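Local coordinates for ABC transporter substrate binding protein (Ribose) (Agrobacterium vitis, PDB 4WUT), which binds beta-D-fucopyranose and probably delivers sugars to an ABC transporter, at residues Val100-Ala103 and Trp104-Arg107; Lys119-Glu122 and Lys123-Ala127; Ala140-Ala143 and Met144-Val148; Gln248-Gln251 and Glu252-Lys255. One frame throughout, in Å; residues are numbered along the deposited sequence.

Interaction 1. Residues Val100-Ala103 and Trp104-Arg107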
loop_
_atom_site.group_PDB
_atom_site.type_symbol
_atom_site.label_atom_id
_atom_site.label_comp_id
_atom_site.label_asym_id
_atom_site.label_seq_id
_atom_site.Cartn_x
_atom_site.Cartn_y
_atom_site.Cartn_z
ATOM N N VAL A 100 -16.835 -3.930 -10.697
ATOM C CA VAL A 100 -16.498 -5.298 -10.337
ATOM C C VAL A 100 -17.728 -6.207 -10.400
ATOM O O VAL A 100 -17.629 -7.332 -10.880
ATOM C CB VAL A 100 -15.807 -5.347 -8.961
ATOM C CG1 VAL A 100 -15.633 -6.772 -8.476
ATOM C CG2 VAL A 100 -14.490 -4.623 -9.027
ATOM N N LYS A 101 -18.882 -5.702 -9.974
ATOM C CA LYS A 101 -20.149 -6.426 -10.171
ATOM C C LYS A 101 -20.419 -6.731 -11.657
ATOM O O LYS A 101 -20.845 -7.832 -12.020
ATOM C CB LYS A 101 -21.303 -5.618 -9.592
ATOM C CG LYS A 101 -22.667 -6.310 -9.695
ATOM C CD LYS A 101 -23.712 -5.512 -8.912
ATOM C CE LYS A 101 -25.055 -6.215 -8.870
ATOM N NZ LYS A 101 -25.854 -5.946 -10.090
ATOM N N LYS A 102 -20.196 -5.730 -12.523
ATOM C CA LYS A 102 -20.297 -5.934 -13.963
ATOM C C LYS A 102 -19.336 -7.024 -14.474
ATOM O O LYS A 102 -19.711 -7.817 -15.320
ATOM C CB LYS A 102 -20.062 -4.613 -14.713
ATOM C CG LYS A 102 -21.226 -3.645 -14.632
ATOM C CD LYS A 102 -20.908 -2.357 -15.371
ATOM C CE LYS A 102 -22.023 -1.343 -15.238
ATOM N NZ LYS A 102 -21.603 -0.000 -15.757
ATOM N N ALA A 103 -18.110 -7.063 -13.957
ATOM C CA ALA A 103 -17.172 -8.127 -14.319
ATOM C C ALA A 103 -17.741 -9.485 -13.929
ATOM O O ALA A 103 -17.745 -10.434 -14.713
ATOM C CB ALA A 103 -15.832 -7.902 -13.652
ATOM N N TRP A 104 -18.231 -9.562 -12.702
ATOM C CA TRP A 104 -18.843 -10.803 -12.211
ATOM C C TRP A 104 -20.046 -11.249 -13.056
ATOM O O TRP A 104 -20.179 -12.425 -13.395
ATOM C CB TRP A 104 -19.224 -10.640 -10.743
ATOM C CG TRP A 104 -19.838 -11.850 -10.131
ATOM C CD1 TRP A 104 -19.187 -12.952 -9.656
ATOM C CD2 TRP A 104 -21.227 -12.068 -9.898
ATOM N NE1 TRP A 104 -20.093 -13.850 -9.146
ATOM C CE2 TRP A 104 -21.354 -13.335 -9.292
ATOM C CE3 TRP A 104 -22.375 -11.318 -10.147
ATOM C CZ2 TRP A 104 -22.588 -13.861 -8.923
ATOM C CZ3 TRP A 104 -23.606 -11.851 -9.789
ATOM C CH2 TRP A 104 -23.700 -13.107 -9.184
ATOM N N GLU A 105 -20.902 -10.310 -13.435
ATOM C CA GLU A 105 -22.048 -10.625 -14.278
ATOM C C GLU A 105 -21.628 -11.117 -15.667
ATOM O O GLU A 105 -22.336 -11.931 -16.284
ATOM C CB GLU A 105 -22.978 -9.409 -14.352
ATOM C CG GLU A 105 -23.642 -9.142 -13.011
ATOM C CD GLU A 105 -24.364 -7.814 -12.931
ATOM O OE1 GLU A 105 -24.034 -6.894 -13.706
ATOM O OE2 GLU A 105 -25.255 -7.693 -12.065
ATOM N N ALA A 106 -20.475 -10.633 -16.129
ATOM C CA ALA A 106 -19.862 -11.045 -17.388
ATOM C C ALA A 106 -19.066 -12.345 -17.282
ATOM O O ALA A 106 -18.446 -12.768 -18.262
ATOM C CB ALA A 106 -18.954 -9.952 -17.886
ATOM N N ARG A 107 -19.085 -12.971 -16.111
ATOM C CA ARG A 107 -18.337 -14.210 -15.876
ATOM C C ARG A 107 -16.826 -14.014 -16.034
ATOM O O ARG A 107 -16.116 -14.886 -16.548
ATOM C CB ARG A 107 -18.810 -15.329 -16.813
ATOM C CG ARG A 107 -20.266 -15.725 -16.616
ATOM C CD ARG A 107 -20.792 -16.520 -17.805
ATOM N NE ARG A 107 -20.478 -17.953 -17.748
ATOM C CZ ARG A 107 -20.359 -18.732 -18.824
ATOM N NH1 ARG A 107 -20.503 -18.207 -20.037
ATOM N NH2 ARG A 107 -20.087 -20.033 -18.705
HETATM O O HOH W 1 -24.676 -4.382 -12.681
#
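Lys101 and Glu105, one turn apart near the end of helix 97-105, are joined by a salt bridge in which Lys101 NZ lies 2.7 Å from Glu105 OE2. The lysine chain runs straight out and bends only at its last torsion, which swings NZ onto the syn side of the carboxylate, 32° out of its plane. A water closes the ring: it donates to Glu105 OE1 at 2.8 Å and accepts from Lys101 NZ at 3.2 Å, so that both carboxylate oxygens are engaged. This is the solvent side of the contact, where Lys102 and Glu105 are exposed.

The tight part is the backbone. Trp104 N bonds to Val100 O at 2.9 Å, Glu105 N to Lys101 O at the same distance, and Ala106 N to Lys102 O at 3.0 Å. Glu105 CG lies 3.2 Å from Lys101 O, because chi1 of -68° sets it beside the backbone N. At Arg107 the chain turns to positive phi, and a Schellman motif ends the helix.

The helix is the crossover of the beta-alpha-beta unit formed with strands 85-88 and 110-113. Its buried side packs Val100 on Leu88 and Ala103 on Ile86, while Ala103 and Ala106 also lean on Val79 of helix 68-80. On another flank, the rings of Trp104 and Tyr124 meet with their planes at about 55°.

Interaction 2. Residues Lys119-Glu122 and Lys123-Ala127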
loop_
_atom_site.group_PDB
_atom_site.type_symbol
_atom_site.label_atom_id
_atom_site.label_comp_id
_atom_site.label_asym_id
_atom_site.label_seq_id
_atom_site.Cartn_x
_atom_site.Cartn_y
_atom_site.Cartn_z
ATOM N N LYS A 119 -17.506 -4.725 1.875
ATOM C CA LYS A 119 -18.246 -5.975 2.132
ATOM C C LYS A 119 -19.335 -6.223 1.089
ATOM O O LYS A 119 -19.585 -7.360 0.691
ATOM C CB LYS A 119 -18.882 -5.917 3.518
ATOM C CG LYS A 119 -17.886 -5.828 4.657
ATOM C CD LYS A 119 -17.334 -7.200 5.050
ATOM C CE LYS A 119 -18.422 -8.120 5.593
ATOM N NZ LYS A 119 -17.868 -9.376 6.199
ATOM N N ASP A 120 -19.976 -5.148 0.642
ATOM C CA ASP A 120 -21.011 -5.223 -0.389
ATOM C C ASP A 120 -20.581 -6.048 -1.610
ATOM O O ASP A 120 -21.420 -6.620 -2.303
ATOM C CB ASP A 120 -21.382 -3.809 -0.855
ATOM C CG ASP A 120 -22.091 -2.990 0.224
ATOM O OD1 ASP A 120 -22.670 -3.591 1.155
ATOM O OD2 ASP A 120 -22.068 -1.740 0.133
ATOM N N ALA A 121 -19.276 -6.116 -1.865
ATOM C CA ALA A 121 -18.745 -6.656 -3.110
ATOM C C ALA A 121 -18.295 -8.105 -2.981
ATOM O O ALA A 121 -17.700 -8.644 -3.904
ATOM C CB ALA A 121 -17.537 -5.804 -3.576
ATOM N N GLU A 122 -18.515 -8.711 -1.819
ATOM C CA GLU A 122 -17.857 -9.982 -1.497
ATOM C C GLU A 122 -18.155 -11.078 -2.523
ATOM O O GLU A 122 -17.305 -11.927 -2.819
ATOM C CB GLU A 122 -18.278 -10.451 -0.098
ATOM C CG GLU A 122 -19.783 -10.563 0.109
ATOM C CD GLU A 122 -20.136 -10.965 1.531
ATOM O OE1 GLU A 122 -19.197 -11.245 2.316
ATOM O OE2 GLU A 122 -21.338 -10.984 1.866
ATOM N N LYS A 123 -19.353 -11.028 -3.077
ATOM C CA LYS A 123 -19.843 -12.056 -3.997
ATOM C C LYS A 123 -19.219 -11.968 -5.385
ATOM O O LYS A 123 -19.401 -12.877 -6.199
ATOM C CB LYS A 123 -21.358 -11.944 -4.157
ATOM C CG LYS A 123 -22.127 -11.995 -2.848
ATOM C CD LYS A 123 -23.602 -12.312 -3.075
ATOM C CE LYS A 123 -24.259 -12.875 -1.811
ATOM N NZ LYS A 123 -24.158 -11.943 -0.649
ATOM N N TYR A 124 -18.520 -10.864 -5.662
ATOM C CA TYR A 124 -18.164 -10.520 -7.022
ATOM C C TYR A 124 -16.706 -10.780 -7.392
ATOM O O TYR A 124 -16.341 -10.606 -8.543
ATOM C CB TYR A 124 -18.477 -9.038 -7.275
ATOM C CG TYR A 124 -19.889 -8.633 -6.951
ATOM C CD1 TYR A 124 -20.967 -9.413 -7.342
ATOM C CD2 TYR A 124 -20.143 -7.460 -6.247
ATOM C CE1 TYR A 124 -22.263 -9.034 -7.040
ATOM C CE2 TYR A 124 -21.425 -7.076 -5.939
ATOM C CZ TYR A 124 -22.476 -7.854 -6.345
ATOM O OH TYR A 124 -23.759 -7.478 -6.037
ATOM N N TYR A 125 -15.877 -11.167 -6.426
ATOM C CA TYR A 125 -14.477 -11.496 -6.701
ATOM C C TYR A 125 -14.098 -12.734 -5.926
ATOM O O TYR A 125 -14.788 -13.107 -4.961
ATOM C CB TYR A 125 -13.541 -10.336 -6.326
ATOM C CG TYR A 125 -13.553 -9.952 -4.851
ATOM C CD1 TYR A 125 -14.496 -9.060 -4.363
ATOM C CD2 TYR A 125 -12.610 -10.445 -3.982
ATOM C CE1 TYR A 125 -14.517 -8.693 -3.043
ATOM C CE2 TYR A 125 -12.617 -10.090 -2.644
ATOM C CZ TYR A 125 -13.560 -9.194 -2.182
ATOM O OH TYR A 125 -13.563 -8.848 -0.846
ATOM N N GLN A 126 -13.015 -13.385 -6.343
ATOM C CA GLN A 126 -12.737 -14.722 -5.841
ATOM C C GLN A 126 -11.541 -14.849 -4.906
ATOM O O GLN A 126 -11.391 -15.868 -4.256
ATOM C CB GLN A 126 -12.618 -15.733 -6.989
ATOM C CG GLN A 126 -13.879 -15.901 -7.787
ATOM C CD GLN A 126 -14.075 -14.811 -8.812
ATOM O OE1 GLN A 126 -13.152 -14.484 -9.544
ATOM N NE2 GLN A 126 -15.269 -14.226 -8.861
ATOM N N ALA A 127 -10.683 -13.840 -4.855
ATOM C CA ALA A 127 -9.610 -13.834 -3.876
ATOM C C ALA A 127 -9.172 -12.403 -3.596
ATOM O O ALA A 127 -9.379 -11.515 -4.402
ATOM C CB ALA A 127 -8.429 -14.696 -4.352
#
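Ala121 and Tyr124 close a type I beta turn in the loop between strands 110-113 and 127-130, beginning on the last residue of the 3-10 segment 119-121. Tyr124 N donates to Ala121 O at 2.9 Å from above the carbonyl plane, 44° out of it and not on a lone pair.

The Tyr124 side chain then folds back over the same turn. Its CB lies 3.5 Å from Ala121 O, and chi1 of -54° sets CG beside the backbone N, 3.8 Å from that oxygen. CD2 comes to 3.5 Å from Ala121 CA and also nears Ala121 CB, and CE2 reaches Asp120 O at 3.7 Å. At the tip, OH approaches Lys101 of helix 97-105.

Tyr125 approaches Ala121 O with its CD1-CE1 side, and one face of its ring has Glu122 O over the rim. The ring also makes a cation-pi contact with Lys289, whose NZ is hydrogen-bonded to Tyr125 O, and it packs on Val110 and Ile112 of strand 110-113. On the outer side Glu122 and Lys123 extend next to each other in one direction, and their charged ends form only a long salt bridge, with Glu122 OE2 3.9 Å from Lys123 NZ.

Interaction 3. Residues Ala140-Ala143 and Met144-Val148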
loop_
_atom_site.group_PDB
_atom_site.type_symbol
_atom_site.label_atom_id
_atom_site.label_comp_id
_atom_site.label_asym_id
_atom_site.label_seq_id
_atom_site.Cartn_x
_atom_site.Cartn_y
_atom_site.Cartn_z
ATOM N N ALA A 140 3.681 -0.761 13.311
ATOM C CA ALA A 140 4.275 0.558 13.188
ATOM C C ALA A 140 4.070 1.374 14.478
ATOM O O ALA A 140 4.960 2.080 14.929
ATOM C CB ALA A 140 3.696 1.303 11.997
ATOM N N ALA A 141 2.888 1.267 15.072
ATOM C CA ALA A 141 2.563 1.999 16.306
ATOM C C ALA A 141 3.382 1.500 17.491
ATOM O O ALA A 141 3.849 2.296 18.303
ATOM C CB ALA A 141 1.060 1.875 16.623
ATOM N N LYS A 142 3.563 0.186 17.570
ATOM C CA LYS A 142 4.391 -0.385 18.611
ATOM C C LYS A 142 5.839 0.080 18.470
ATOM O O LYS A 142 6.481 0.426 19.464
ATOM C CB LYS A 142 4.334 -1.899 18.569
ATOM C CG LYS A 142 5.007 -2.504 19.772
ATOM C CD LYS A 142 4.963 -4.003 19.773
ATOM C CE LYS A 142 5.565 -4.505 21.063
ATOM N NZ LYS A 142 5.448 -5.982 21.211
ATOM N N ALA A 143 6.351 0.087 17.242
ATOM C CA ALA A 143 7.699 0.596 16.966
ATOM C C ALA A 143 7.829 2.053 17.387
ATOM O O ALA A 143 8.855 2.475 17.922
ATOM C CB ALA A 143 8.036 0.460 15.480
HETATM N N MSE A 144 6.794 2.831 17.108
HETATM C CA MSE A 144 6.779 4.229 17.490
HETATM C C MSE A 144 6.876 4.396 19.000
HETATM O O MSE A 144 7.745 5.105 19.493
HETATM C CB MSE A 144 5.495 4.895 16.967
HETATM C CG MSE A 144 5.416 6.361 17.277
HETATM SE SE MSE A 144 6.682 7.436 16.234
HETATM C CE MSE A 144 5.704 7.442 14.553
ATOM N N ILE A 145 5.993 3.718 19.730
ATOM C CA ILE A 145 5.987 3.823 21.193
ATOM C C ILE A 145 7.303 3.368 21.820
ATOM O O ILE A 145 7.797 3.999 22.757
ATOM C CB ILE A 145 4.761 3.077 21.769
ATOM C CG1 ILE A 145 3.508 3.898 21.459
ATOM C CG2 ILE A 145 4.910 2.863 23.251
ATOM C CD1 ILE A 145 2.222 3.139 21.673
ATOM N N GLN A 146 7.892 2.301 21.305
ATOM C CA GLN A 146 9.107 1.797 21.905
ATOM C C GLN A 146 10.244 2.796 21.803
ATOM O O GLN A 146 11.119 2.827 22.657
ATOM C CB GLN A 146 9.436 0.436 21.299
ATOM C CG GLN A 146 8.384 -0.604 21.715
ATOM C CD GLN A 146 8.248 -0.706 23.225
ATOM O OE1 GLN A 146 7.161 -0.578 23.792
ATOM N NE2 GLN A 146 9.360 -0.876 23.864
ATOM N N LYS A 147 10.206 3.680 20.803
ATOM C CA LYS A 147 11.269 4.643 20.658
ATOM C C LYS A 147 10.897 5.987 21.271
ATOM O O LYS A 147 11.754 6.648 21.879
ATOM C CB LYS A 147 11.671 4.788 19.182
ATOM C CG LYS A 147 12.754 5.786 18.925
ATOM C CD LYS A 147 14.120 5.296 19.343
ATOM C CE LYS A 147 15.121 6.451 19.325
ATOM N NZ LYS A 147 14.689 7.575 20.233
ATOM N N VAL A 148 9.625 6.356 21.189
ATOM C CA VAL A 148 9.158 7.664 21.630
ATOM C C VAL A 148 8.732 7.684 23.089
ATOM O O VAL A 148 8.836 8.716 23.761
ATOM C CB VAL A 148 7.968 8.115 20.770
ATOM C CG1 VAL A 148 7.178 9.225 21.455
ATOM C CG2 VAL A 148 8.462 8.536 19.379
#
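Ala140 and Met144, the latter present as selenomethionine, are linked by the first of a ladder of i to i+4 backbone bonds in the last turns of helix 133-148. Met144 N donates to Ala140 O at 2.9 Å, Ile145 N to Ala141 O at 2.9 Å with a nearly straight N-H...O angle of 169°, and Gln146 N to Lys142 O at 3.0 Å. The next rung is weak: Lys147 N stands 3.4 Å from Ala143 O and bends to 137°. Lys147 N also donates to Met144 O, an i to i+3 bond, and that oxygen accepts from Val148 N as well, at the end of the helix.

The second kind of contact is between side-chain carbons and the carbonyls of the preceding turn. Gln146 CG lies 3.1 Å from Lys142 O, because chi1 of -67° turns it back beside its own nitrogen. A further bend at chi2 keeps the amide close to its own backbone. Ile145 lays CG1 and CD1 alongside Ala141 O, with CG1 at 3.6 Å.

Among the side chains themselves there is little more than a brush between the chain carbons of Lys142 and Gln146, CG to CG at 4.3 Å, on the exposed side.

Ala140 and Ala141 pack on Phe173 of helix 164-180, and Ala141 also meets Tyr176 and Ile177 of that helix. Ile145 rests on Ser181, a calcium-site residue, and on Leu183. Towards the sheet, Ala143 meets Ile242 of strand 240-244, and Met144 packs on Val240 of that strand and Phe216 of strand 214-217.

Interaction 4. Residues Gln248-Gln251 and Glu252-Lys255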
loop_
_atom_site.group_PDB
_atom_site.type_symbol
_atom_site.label_atom_id
_atom_site.label_comp_id
_atom_site.label_asym_id
_atom_site.label_seq_id
_atom_site.Cartn_x
_atom_site.Cartn_y
_atom_site.Cartn_z
ATOM N N GLN A 248 14.278 2.281 -2.982
ATOM C CA GLN A 248 15.647 2.747 -2.725
ATOM C C GLN A 248 15.688 3.967 -1.787
ATOM O O GLN A 248 16.522 4.035 -0.882
ATOM C CB GLN A 248 16.360 3.055 -4.042
ATOM C CG GLN A 248 16.543 1.843 -4.950
ATOM C CD GLN A 248 17.279 0.701 -4.276
ATOM O OE1 GLN A 248 18.363 0.885 -3.702
ATOM N NE2 GLN A 248 16.698 -0.494 -4.345
ATOM N N ASP A 249 14.792 4.931 -1.974
ATOM C CA ASP A 249 14.808 6.121 -1.119
ATOM C C ASP A 249 14.570 5.742 0.345
ATOM O O ASP A 249 15.190 6.276 1.251
ATOM C CB ASP A 249 13.719 7.121 -1.512
ATOM C CG ASP A 249 13.846 7.612 -2.933
ATOM O OD1 ASP A 249 14.554 8.603 -3.148
ATOM O OD2 ASP A 249 13.209 7.028 -3.834
ATOM N N LEU A 250 13.602 4.873 0.579
ATOM C CA LEU A 250 13.262 4.478 1.937
ATOM C C LEU A 250 14.370 3.627 2.569
ATOM O O LEU A 250 14.693 3.798 3.749
ATOM C CB LEU A 250 11.903 3.773 1.954
ATOM C CG LEU A 250 10.757 4.713 1.549
ATOM C CD1 LEU A 250 9.472 3.950 1.265
ATOM C CD2 LEU A 250 10.547 5.725 2.645
ATOM N N GLN A 251 14.985 2.759 1.781
ATOM C CA GLN A 251 16.133 2.001 2.269
ATOM C C GLN A 251 17.228 2.963 2.723
ATOM O O GLN A 251 17.837 2.776 3.781
ATOM C CB GLN A 251 16.678 1.077 1.187
ATOM C CG GLN A 251 15.816 -0.115 0.922
ATOM C CD GLN A 251 16.287 -0.917 -0.280
ATOM O OE1 GLN A 251 17.448 -1.348 -0.345
ATOM N NE2 GLN A 251 15.387 -1.106 -1.258
ATOM N N GLU A 252 17.464 3.999 1.924
ATOM C CA GLU A 252 18.514 4.967 2.257
ATOM C C GLU A 252 18.205 5.768 3.520
ATOM O O GLU A 252 19.130 6.034 4.323
ATOM C CB GLU A 252 18.798 5.904 1.082
ATOM C CG GLU A 252 19.524 5.206 -0.057
ATOM C CD GLU A 252 20.755 4.439 0.429
ATOM O OE1 GLU A 252 21.799 5.083 0.696
ATOM O OE2 GLU A 252 20.670 3.191 0.570
ATOM N N PHE A 253 16.922 6.100 3.711
ATOM C CA PHE A 253 16.477 6.822 4.900
ATOM C C PHE A 253 16.604 5.990 6.188
ATOM O O PHE A 253 16.861 6.555 7.250
ATOM C CB PHE A 253 15.038 7.286 4.755
ATOM C CG PHE A 253 14.868 8.519 3.916
ATOM C CD1 PHE A 253 15.792 9.539 3.942
ATOM C CD2 PHE A 253 13.754 8.663 3.119
ATOM C CE1 PHE A 253 15.613 10.679 3.177
ATOM C CE2 PHE A 253 13.579 9.806 2.352
ATOM C CZ PHE A 253 14.506 10.807 2.387
ATOM N N VAL A 254 16.387 4.676 6.107
ATOM C CA VAL A 254 16.649 3.808 7.243
ATOM C C VAL A 254 18.165 3.778 7.521
ATOM O O VAL A 254 18.623 3.989 8.648
ATOM C CB VAL A 254 16.145 2.370 7.011
ATOM C CG1 VAL A 254 16.644 1.444 8.099
ATOM C CG2 VAL A 254 14.636 2.372 6.968
ATOM N N LYS A 255 18.943 3.548 6.479
ATOM C CA LYS A 255 20.388 3.452 6.641
ATOM C C LYS A 255 21.017 4.735 7.182
ATOM O O LYS A 255 21.993 4.674 7.939
ATOM C CB LYS A 255 21.027 3.093 5.306
ATOM C CG LYS A 255 20.810 1.646 4.888
ATOM C CD LYS A 255 21.500 1.363 3.558
ATOM C CE LYS A 255 21.187 -0.027 3.028
ATOM N NZ LYS A 255 21.602 -1.100 3.980
#
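Gln248 O accepts from Glu252 N at 3.0 Å, the first of four successive i to i+4 bonds that run unbroken through helix 248-255. Phe253 N to Asp249 O, Val254 N to Leu250 O and Lys255 N to Gln251 O follow at the same length, the last being the straightest at 167°. At the first turn Asp249 OD1 forms a salt bridge with Arg228, Gln251 NE2 donates to Gly246 O, and Leu250 N donates to Asn247 OD1.

Around this frame, several side chains fold back on the carbonyls one turn earlier. Glu252 CG lies 3.3 Å from Gln248 O, and the bend at chi2 (-50°) folds the carboxylate back alongside the backbone, with Glu252 OE2 4.1 Å from Gln251 C. Lys255 begins in the same manner, with CG 3.4 Å from Gln251 O, but continues extended until its last torsion. Phe253 CD2 comes to 3.4 Å from Asp249 O, approaching obliquely, and Val254 adds CG2 against Leu250 O.

The apolar pair lies on the buried side, where Leu250 CD2 touches the edge of the Phe253 ring near its plane, 4.4 Å from Phe253 CD2.

This is the helix of the beta-alpha-beta unit of strands 240-244 and 261-265. Leu250 packs on Ala223 and Ile224 of helix 220-232, Phe253 reaches Lys231 of the same helix, and Gln251 touches Leu312 near the C-terminus.

Overall arrangement
The four contacts follow one another along the chain and fall into two groups. Interactions 1 and 2 touch, with centres 11 Å apart: helix 97-105 leads into strand 110-113, and the loop carrying 119-127 folds back on that helix before strand 127-130. Interactions 3 and 4 lie 19 Å apart: helix 133-148 packs on strand 240-244, and helix 248-255 follows that strand in the chain. Between the groups the centres are 35 to 43 Å apart. This matches the two-lobed architecture of periplasmic sugar-binding proteins, in which beta-D-fucopyranose sits between the lobes. All four are local contacts within a helix or loop, two in each lobe.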